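Local coordinates for YflH protein (Bacillus subtilis, PDB 3D0W) that is of unknown function, a small all-helical member of the DUF3243 family from a Gram-positive bacterium, found here as a pair of subunits, at residues K27-E30 with E31-Y35. Sequence-based numbering, arbitrary orientation.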
loop_
_atom_site.group_PDB
_atom_site.type_symbol
_atom_site.label_atom_id
_atom_site.label_comp_id
_atom_site.label_asym_id
_atom_site.label_seq_id
_atom_site.Cartn_x
_atom_site.Cartn_y
_atom_site.Cartn_z
ATOM N N LYS A 27 -14.904 -6.813 -3.143
ATOM C CA LYS A 27 -15.015 -8.010 -2.325
ATOM C C LYS A 27 -13.635 -8.519 -1.922
ATOM O O LYS A 27 -13.405 -8.854 -0.757
ATOM C CB LYS A 27 -15.783 -9.094 -3.086
ATOM C CG LYS A 27 -16.459 -10.106 -2.185
ATOM C CD LYS A 27 -17.283 -11.102 -2.982
ATOM C CE LYS A 27 -17.990 -12.087 -2.063
ATOM N NZ LYS A 27 -18.747 -13.119 -2.828
ATOM N N ASP A 28 -12.718 -8.575 -2.883
ATOM C CA ASP A 28 -11.365 -9.032 -2.601
ATOM C C ASP A 28 -10.739 -8.142 -1.528
ATOM O O ASP A 28 -10.053 -8.629 -0.629
ATOM C CB ASP A 28 -10.505 -8.997 -3.870
ATOM C CG ASP A 28 -10.510 -10.317 -4.624
ATOM O OD1 ASP A 28 -11.307 -11.217 -4.267
ATOM O OD2 ASP A 28 -9.716 -10.452 -5.580
ATOM N N PHE A 29 -10.976 -6.838 -1.620
ATOM C CA PHE A 29 -10.420 -5.929 -0.624
ATOM C C PHE A 29 -11.082 -6.178 0.722
ATOM O O PHE A 29 -10.415 -6.211 1.757
ATOM C CB PHE A 29 -10.626 -4.468 -1.016
ATOM C CG PHE A 29 -10.124 -3.501 0.021
ATOM C CD1 PHE A 29 -8.760 -3.286 0.184
ATOM C CD2 PHE A 29 -11.011 -2.873 0.892
ATOM C CE1 PHE A 29 -8.280 -2.457 1.212
ATOM C CE2 PHE A 29 -10.549 -2.047 1.919
ATOM C CZ PHE A 29 -9.184 -1.838 2.083
ATOM N N GLU A 30 -12.400 -6.351 0.710
ATOM C CA GLU A 30 -13.135 -6.597 1.942
ATOM C C GLU A 30 -12.610 -7.835 2.644
ATOM O O GLU A 30 -12.487 -7.854 3.870
ATOM C CB GLU A 30 -14.633 -6.752 1.655
ATOM C CG GLU A 30 -15.328 -5.441 1.333
ATOM C CD GLU A 30 -15.066 -4.369 2.382
ATOM O OE1 GLU A 30 -15.258 -4.643 3.592
ATOM O OE2 GLU A 30 -14.674 -3.248 1.995
ATOM N N GLU A 31 -12.294 -8.866 1.864
ATOM C CA GLU A 31 -11.770 -10.104 2.426
ATOM C C GLU A 31 -10.363 -9.863 2.962
ATOM O O GLU A 31 -10.012 -10.339 4.041
ATOM C CB GLU A 31 -11.728 -11.210 1.368
ATOM C CG GLU A 31 -13.089 -11.654 0.848
ATOM C CD GLU A 31 -12.994 -12.899 -0.026
ATOM O OE1 GLU A 31 -12.208 -12.895 -1.000
ATOM O OE2 GLU A 31 -13.707 -13.884 0.262
ATOM N N PHE A 32 -9.561 -9.129 2.196
ATOM C CA PHE A 32 -8.193 -8.803 2.592
ATOM C C PHE A 32 -8.236 -8.079 3.937
ATOM O O PHE A 32 -7.548 -8.448 4.886
ATOM C CB PHE A 32 -7.550 -7.902 1.532
ATOM C CG PHE A 32 -6.305 -7.202 2.000
ATOM C CD1 PHE A 32 -5.153 -7.922 2.300
ATOM C CD2 PHE A 32 -6.288 -5.818 2.149
ATOM C CE1 PHE A 32 -4.001 -7.274 2.741
ATOM C CE2 PHE A 32 -5.142 -5.162 2.589
ATOM C CZ PHE A 32 -3.994 -5.895 2.885
ATOM N N LYS A 33 -9.064 -7.047 4.003
ATOM C CA LYS A 33 -9.227 -6.262 5.218
ATOM C C LYS A 33 -9.657 -7.173 6.375
ATOM O O LYS A 33 -9.157 -7.048 7.497
ATOM C CB LYS A 33 -10.270 -5.171 4.965
ATOM C CG LYS A 33 -10.496 -4.201 6.095
ATOM C CD LYS A 33 -11.542 -3.175 5.687
ATOM C CE LYS A 33 -12.065 -2.401 6.884
ATOM N NZ LYS A 33 -13.036 -1.353 6.466
ATOM N N GLY A 34 -10.570 -8.102 6.097
ATOM C CA GLY A 34 -11.029 -9.017 7.130
ATOM C C GLY A 34 -9.935 -9.944 7.636
ATOM O O GLY A 34 -9.929 -10.336 8.805
ATOM N N TYR A 35 -9.013 -10.308 6.749
ATOM C CA TYR A 35 -7.901 -11.179 7.110
ATOM C C TYR A 35 -6.950 -10.433 8.055
ATOM O O TYR A 35 -6.423 -11.014 9.005
ATOM C CB TYR A 35 -7.163 -11.629 5.840
ATOM C CG TYR A 35 -5.930 -12.466 6.086
ATOM C CD1 TYR A 35 -6.010 -13.681 6.768
ATOM C CD2 TYR A 35 -4.674 -12.039 5.646
ATOM C CE1 TYR A 35 -4.873 -14.450 7.005
ATOM C CE2 TYR A 35 -3.533 -12.797 5.879
ATOM C CZ TYR A 35 -3.638 -14.004 6.561
ATOM O OH TYR A 35 -2.509 -14.758 6.807
#
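Lys33 crosses the Phe29 ring at a slant, touching it through CD, and following it outward shows how an i, i+4 pair meets on a helix. Its CB sits 3.4 Å from Phe29 O, the same carbonyl that receives the Lys33 N-H in a nearly straight bond (N to O 2.8 Å, 174° at the hydrogen). With CG anti to the backbone N (chi1 -176°) and the side chain extended beyond CG, Lys33 CD arrives 4.1 Å from Phe29 CE2. Lys33 NZ, beyond the ring, is hydrogen-bonded to Lys103 O; the opposite charge at Glu30 OE1 is 4.9 Å from it, not in contact. All this belongs to the long helix 23-48, whose i to i+4 ladder also joins Phe32 N to Asp28 O. On the same side of the Phe29 ring, the i+3 neighbour Phe32 brings CD2 to 4.0 Å from Phe29 CE1, which sits at the Phe32 ring edge. The two buried phenylalanines face helix 73-84, with Glu74 against both and Leu78 against Phe32, while Glu80 and Leu77 of the second subunit pack on Phe29 and Phe32, respectively. Along the exposed side, the carboxylate planes of Asp28 and Glu31 are within 3° of parallel, OD1 to OE1 3.8 Å, a like-charged approach that probably costs energy.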